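Local coordinates for putative phosphinothricin n-acetyltransferase (Acinetobacter baylyi, PDB 2JLM) that is a GNAT-family acetyltransferase that probably transfers the acetyl group of acetyl-CoA to the amino group of L-methionine sulfoximine and L-methionine sulfone, at the interface of chains A and B. Coordinates in Å, arbitrary orientation; residue numbers count along the deposited sequence, not the author numbering. Chains: chain A/B, Putative phosphinothricin n-acetyltransferase.

Contact 1: the interface of chains A and B. Residues chain A 90-91, 125-126, 172, 176, 179; chain B 155-156, 158, 163.
A:His125 and B:Trp163 meet tip to tip, imidazole laid on indole: the His ring and the six-membered Trp ring have centroids 3.6 Å apart. Their planes are 15° apart. A:His125 reaches this face with CG anti to its backbone N (chi1 -176°). The opposite indole face is backed within chain B by CD1 of B:Phe158, which leaves the Trp sandwiched between its own chain and the partner. A:Tyr90 and A:Pro176 meet its outer rim. The indole edge at CH2 and CZ3 points at the A:Tyr90 ring, planes 77° apart, and the A:Pro176 ring, which follows a cis peptide bond, brings CD to 3.6 Å from B:Trp163 CZ2. Farther out, A:Pro179 sets CB over the B:Phe158 face, 3.8 Å from the ring centroid, in a CH-pi contact.

At the polar rim, A:His125 NE2 donates to the side-chain amide oxygen OE1 of B:Gln155 at 2.8 Å. The acceptor lies practically in the imidazole plane, so this bond would fix the ring's rotation while the indole holds its face. The hydroxyl OG1 of A:Thr91 donates to the carbonyl O of B:Ala156 at 2.6 Å, and water 1 joins OG1 to the carbonyl O of B:Gln155. With its symmetry twin, this aromatic lock probably helps hold two acetyltransferase subunits together, if this two-fold pair is the biological dimer.

Contact 2: the interface of chains A and B. Residues chain A 39-41, 158-159; chain B 85-89.
A:Tyr39 and A:Tyr41 of one GNAT-fold subunit grip the short 3-10 helix 86-88 of the other, with A:Phe158 of strand 156-159 completing the grip.

Hydrogen bonding across the contact is between backbones and centres on B:Ala87. Its N donates to the carbonyl O of A:Tyr39 at 2.9 Å, and its carbonyl O accepts from the N of A:Phe158, also at 2.9 Å. Both polar groups of one residue are thus used by two separate segments of chain A, which ties the loop 39-41 and the strand to the same helical turn.

Apolar packing surrounds the B:Ala87 methyl. This CB sits against A:Tyr39 CB, and it also approaches the carbonyl oxygens of A:Tyr39 and A:Phe158. A:Tyr39 turns one ring edge, through CD1, over a face of the B:Tyr88 ring, displaced toward its rim; the two side chains cross at about a right angle. B:Phe85 adds its CB against A:Tyr39 CB at 3.7 Å. The carboxylate of A:Asp40 borders B:Phe85 and B:Pro86, its OD2 lying 3.5 Å from B:Phe85 CD2. The A:Tyr41 side chain runs antiparallel past B:Pro86, with A:Tyr41 CD1 3.5 Å from B:Pro86 CB. Its CG is anti to the carbonyl carbon (chi1 -65°), and the ring end extends to the CA of B:Ala87. The B:Lys89 chain crosses the A:Tyr41 side chain at about a right angle, its CD 3.4 Å from A:Tyr41 OH.

Second-shell bonds within chain A probably help hold the receiving surface in shape. The A:Tyr41 hydroxyl OH donates to the carbonyl O of A:Phe158 at 2.5 Å, joining the tyrosine to the residue whose N binds B:Ala87. From the neighbouring strand position, the side-chain amine nitrogen NZ of A:Lys159 donates to the carbonyl O of A:Asp40 at 2.8 Å, nearly in line with that C=O, and would brace the loop from the strand.

Contact 1: the interface of chains A and B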
loop_
_atom_site.group_PDB
_atom_site.type_symbol
_atom_site.label_atom_id
_atom_site.label_comp_id
_atom_site.label_asym_id
_atom_site.label_seq_id
_atom_site.Cartn_x
_atom_site.Cartn_y
_atom_site.Cartn_z
ATOM N N TYR A 90 -26.743 32.822 27.644
ATOM C CA TYR A 90 -25.906 34.008 27.815
ATOM C C TYR A 90 -24.609 33.905 27.015
ATOM O O TYR A 90 -23.695 34.723 27.151
ATOM C CB TYR A 90 -25.617 34.260 29.304
ATOM C CG TYR A 90 -26.858 34.564 30.132
ATOM C CD1 TYR A 90 -27.541 35.763 29.975
ATOM C CD2 TYR A 90 -27.341 33.651 31.076
ATOM C CE1 TYR A 90 -28.669 36.054 30.728
ATOM C CE2 TYR A 90 -28.472 33.927 31.827
ATOM C CZ TYR A 90 -29.132 35.133 31.646
ATOM O OH TYR A 90 -30.249 35.434 32.384
ATOM N N THR A 91 -24.535 32.886 26.173
ATOM C CA THR A 91 -23.366 32.692 25.346
ATOM C C THR A 91 -23.787 32.830 23.894
ATOM O O THR A 91 -24.731 32.177 23.448
ATOM C CB THR A 91 -22.768 31.285 25.568
ATOM O OG1 THR A 91 -22.319 31.162 26.925
ATOM C CG2 THR A 91 -21.594 31.035 24.618
ATOM N N HIS A 125 -23.087 37.239 28.280
ATOM C CA HIS A 125 -22.026 36.944 29.250
ATOM C C HIS A 125 -20.754 36.433 28.572
ATOM O O HIS A 125 -19.650 36.811 28.963
ATOM C CB HIS A 125 -22.506 35.958 30.327
ATOM C CG HIS A 125 -21.494 35.695 31.400
ATOM N ND1 HIS A 125 -20.965 36.693 32.190
ATOM C CD2 HIS A 125 -20.915 34.541 31.817
ATOM C CE1 HIS A 125 -20.099 36.170 33.043
ATOM N NE2 HIS A 125 -20.057 34.862 32.840
ATOM N N VAL A 126 -20.907 35.577 27.558
ATOM C CA VAL A 126 -19.750 35.067 26.823
ATOM C C VAL A 126 -19.910 35.158 25.303
ATOM O O VAL A 126 -20.916 34.714 24.744
ATOM C CB VAL A 126 -19.443 33.598 27.192
ATOM C CG1 VAL A 126 -18.214 33.102 26.427
ATOM C CG2 VAL A 126 -19.229 33.460 28.692
ATOM N N THR A 172 -15.218 36.888 28.053
ATOM C CA THR A 172 -16.206 36.860 29.128
ATOM C C THR A 172 -16.496 38.290 29.575
ATOM O O THR A 172 -15.585 39.073 29.830
ATOM C CB THR A 172 -15.705 36.031 30.348
ATOM O OG1 THR A 172 -15.242 34.752 29.903
ATOM C CG2 THR A 172 -16.834 35.832 31.362
ATOM N N PRO A 176 -24.272 39.352 32.349
ATOM C CA PRO A 176 -25.394 40.063 32.970
ATOM C C PRO A 176 -25.180 40.127 34.475
ATOM O O PRO A 176 -24.559 39.224 35.048
ATOM C CB PRO A 176 -26.590 39.144 32.693
ATOM C CG PRO A 176 -26.025 37.880 32.046
ATOM C CD PRO A 176 -24.545 37.914 32.223
ATOM N N PRO A 179 -28.285 37.182 36.177
ATOM C CA PRO A 179 -28.699 36.084 35.292
ATOM C C PRO A 179 -29.753 35.244 35.988
ATOM O O PRO A 179 -29.768 35.187 37.212
ATOM C CB PRO A 179 -27.415 35.269 35.110
ATOM C CG PRO A 179 -26.622 35.528 36.346
ATOM C CD PRO A 179 -26.964 36.945 36.789
ATOM N N GLN B 155 -17.603 29.503 31.957
ATOM C CA GLN B 155 -18.878 30.148 32.239
ATOM C C GLN B 155 -19.767 30.222 31.007
ATOM O O GLN B 155 -20.588 31.129 30.868
ATOM C CB GLN B 155 -18.636 31.530 32.849
ATOM C CG GLN B 155 -17.507 31.528 33.898
ATOM C CD GLN B 155 -17.416 32.828 34.689
ATOM O OE1 GLN B 155 -18.312 33.672 34.635
ATOM N NE2 GLN B 155 -16.321 32.997 35.416
ATOM N N ALA B 156 -19.600 29.252 30.117
ATOM C CA ALA B 156 -20.429 29.158 28.917
ATOM C C ALA B 156 -21.880 28.820 29.249
ATOM O O ALA B 156 -22.797 29.174 28.503
ATOM C CB ALA B 156 -19.854 28.139 27.956
ATOM N N PHE B 158 -25.267 28.375 32.201
ATOM C CA PHE B 158 -25.861 28.882 33.421
ATOM C C PHE B 158 -26.963 27.929 33.856
ATOM O O PHE B 158 -27.911 27.695 33.112
ATOM C CB PHE B 158 -26.420 30.289 33.215
ATOM C CG PHE B 158 -26.922 30.931 34.486
ATOM C CD1 PHE B 158 -26.035 31.524 35.381
ATOM C CD2 PHE B 158 -28.277 30.923 34.798
ATOM C CE1 PHE B 158 -26.488 32.104 36.559
ATOM C CE2 PHE B 158 -28.740 31.504 35.976
ATOM C CZ PHE B 158 -27.844 32.096 36.855
ATOM N N TRP B 163 -22.792 30.044 37.008
ATOM C CA TRP B 163 -22.060 29.870 35.764
ATOM C C TRP B 163 -21.353 28.513 35.737
ATOM O O TRP B 163 -20.812 28.064 36.753
ATOM C CB TRP B 163 -21.046 31.009 35.584
ATOM C CG TRP B 163 -21.674 32.372 35.516
ATOM C CD1 TRP B 163 -21.521 33.395 36.415
ATOM C CD2 TRP B 163 -22.560 32.861 34.501
ATOM N NE1 TRP B 163 -22.258 34.490 36.017
ATOM C CE2 TRP B 163 -22.900 34.191 34.841
ATOM C CE3 TRP B 163 -23.088 32.312 33.326
ATOM C CZ2 TRP B 163 -23.754 34.975 34.057
ATOM C CZ3 TRP B 163 -23.943 33.087 32.554
ATOM C CH2 TRP B 163 -24.265 34.405 32.924
HETATM O O HOH W 1 -22.872 32.131 29.428
#

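Contact 2: the interface of chains A and B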
loop_
_atom_site.group_PDB
_atom_site.type_symbol
_atom_site.label_atom_id
_atom_site.label_comp_id
_atom_site.label_asym_id
_atom_site.label_seq_id
_atom_site.Cartn_x
_atom_site.Cartn_y
_atom_site.Cartn_z
ATOM N N TYR A 39 -17.581 27.100 7.104
ATOM C CA TYR A 39 -17.469 25.656 6.918
ATOM C C TYR A 39 -18.489 25.083 5.906
ATOM O O TYR A 39 -18.745 23.878 5.881
ATOM C CB TYR A 39 -17.484 24.923 8.277
ATOM C CG TYR A 39 -16.115 24.842 8.979
ATOM C CD1 TYR A 39 -15.746 23.717 9.712
ATOM C CD2 TYR A 39 -15.195 25.884 8.887
ATOM C CE1 TYR A 39 -14.493 23.635 10.347
ATOM C CE2 TYR A 39 -13.949 25.811 9.509
ATOM C CZ TYR A 39 -13.606 24.685 10.244
ATOM O OH TYR A 39 -12.371 24.621 10.873
ATOM N N ASP A 40 -19.054 25.953 5.072
ATOM C CA ASP A 40 -19.861 25.524 3.922
ATOM C C ASP A 40 -18.963 25.129 2.758
ATOM O O ASP A 40 -17.873 25.678 2.602
ATOM C CB ASP A 40 -20.791 26.645 3.441
ATOM C CG ASP A 40 -21.834 27.025 4.470
ATOM O OD1 ASP A 40 -22.743 27.806 4.128
ATOM O OD2 ASP A 40 -21.744 26.544 5.617
ATOM N N TYR A 41 -19.421 24.189 1.933
ATOM C CA TYR A 41 -18.692 23.837 0.713
ATOM C C TYR A 41 -19.232 24.638 -0.476
ATOM O O TYR A 41 -18.471 25.211 -1.251
ATOM C CB TYR A 41 -18.823 22.349 0.412
ATOM C CG TYR A 41 -18.201 21.422 1.433
ATOM C CD1 TYR A 41 -18.992 20.653 2.282
ATOM C CD2 TYR A 41 -16.823 21.301 1.537
ATOM C CE1 TYR A 41 -18.420 19.787 3.214
ATOM C CE2 TYR A 41 -16.242 20.441 2.466
ATOM C CZ TYR A 41 -17.041 19.688 3.298
ATOM O OH TYR A 41 -16.457 18.838 4.213
ATOM N N PHE A 158 -13.355 19.256 7.533
ATOM C CA PHE A 158 -12.677 18.815 6.338
ATOM C C PHE A 158 -13.091 19.702 5.177
ATOM O O PHE A 158 -14.273 19.787 4.855
ATOM C CB PHE A 158 -12.998 17.344 6.044
ATOM C CG PHE A 158 -12.103 16.743 5.007
ATOM C CD1 PHE A 158 -10.903 16.153 5.369
ATOM C CD2 PHE A 158 -12.436 16.809 3.663
ATOM C CE1 PHE A 158 -10.064 15.618 4.409
ATOM C CE2 PHE A 158 -11.599 16.273 2.697
ATOM C CZ PHE A 158 -10.410 15.680 3.072
ATOM N N LYS A 159 -12.119 20.368 4.562
ATOM C CA LYS A 159 -12.382 21.255 3.435
ATOM C C LYS A 159 -11.102 21.472 2.625
ATOM O O LYS A 159 -10.007 21.410 3.170
ATOM C CB LYS A 159 -12.958 22.595 3.913
ATOM C CG LYS A 159 -13.666 23.392 2.813
ATOM C CD LYS A 159 -14.219 24.717 3.305
ATOM C CE LYS A 159 -14.544 25.636 2.134
ATOM N NZ LYS A 159 -15.356 26.803 2.556
ATOM N N PHE B 85 -22.628 22.622 10.212
ATOM C CA PHE B 85 -22.095 23.155 8.975
ATOM C C PHE B 85 -21.531 21.965 8.243
ATOM O O PHE B 85 -21.010 21.049 8.877
ATOM C CB PHE B 85 -20.983 24.170 9.233
ATOM C CG PHE B 85 -21.455 25.424 9.886
ATOM C CD1 PHE B 85 -21.777 25.437 11.233
ATOM C CD2 PHE B 85 -21.576 26.596 9.155
ATOM C CE1 PHE B 85 -22.218 26.597 11.842
ATOM C CE2 PHE B 85 -22.012 27.762 9.759
ATOM C CZ PHE B 85 -22.334 27.762 11.103
ATOM N N PRO B 86 -21.649 21.964 6.907
ATOM C CA PRO B 86 -21.303 20.789 6.104
ATOM C C PRO B 86 -19.904 20.231 6.357
ATOM O O PRO B 86 -19.750 19.015 6.360
ATOM C CB PRO B 86 -21.434 21.305 4.660
ATOM C CG PRO B 86 -22.498 22.330 4.744
ATOM C CD PRO B 86 -22.301 23.013 6.096
ATOM N N ALA B 87 -18.907 21.083 6.564
ATOM C CA ALA B 87 -17.526 20.586 6.703
ATOM C C ALA B 87 -17.251 19.893 8.046
ATOM O O ALA B 87 -16.144 19.402 8.286
ATOM C CB ALA B 87 -16.515 21.707 6.443
ATOM N N TYR B 88 -18.265 19.855 8.911
ATOM C CA TYR B 88 -18.208 19.090 10.159
ATOM C C TYR B 88 -18.785 17.680 9.989
ATOM O O TYR B 88 -19.033 16.974 10.968
ATOM C CB TYR B 88 -18.984 19.811 11.264
ATOM C CG TYR B 88 -18.286 21.017 11.828
ATOM C CD1 TYR B 88 -18.678 22.305 11.462
ATOM C CD2 TYR B 88 -17.243 20.876 12.738
ATOM C CE1 TYR B 88 -18.040 23.417 11.974
ATOM C CE2 TYR B 88 -16.596 21.987 13.260
ATOM C CZ TYR B 88 -17.002 23.249 12.880
ATOM O OH TYR B 88 -16.376 24.344 13.407
ATOM N N LYS B 89 -18.985 17.275 8.741
ATOM C CA LYS B 89 -19.626 16.001 8.415
ATOM C C LYS B 89 -19.028 14.777 9.120
ATOM O O LYS B 89 -19.734 13.800 9.375
ATOM C CB LYS B 89 -19.602 15.775 6.900
ATOM C CG LYS B 89 -18.209 15.685 6.322
ATOM C CD LYS B 89 -18.202 16.004 4.836
ATOM C CE LYS B 89 -18.439 14.770 3.997
ATOM N NZ LYS B 89 -17.996 15.019 2.599
#

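The C-alpha centres of contact 1 and contact 2 lie about 28 Å apart, at well-separated places on one A-B interface. Both use strand 156-159, from opposite chains: B:Phe158 packs by its ring in contact 1, whereas A:Phe158 uses its backbone N in contact 2. The segment 85-91 is shared likewise, with chain A supplying 90-91 to the first and chain B 85-89 to the second. Since the interface is two-fold symmetric, each contact recurs with chains exchanged. Such spread anchoring would probably resist rocking; the structure alone does not show which pairing of the six copies is biological.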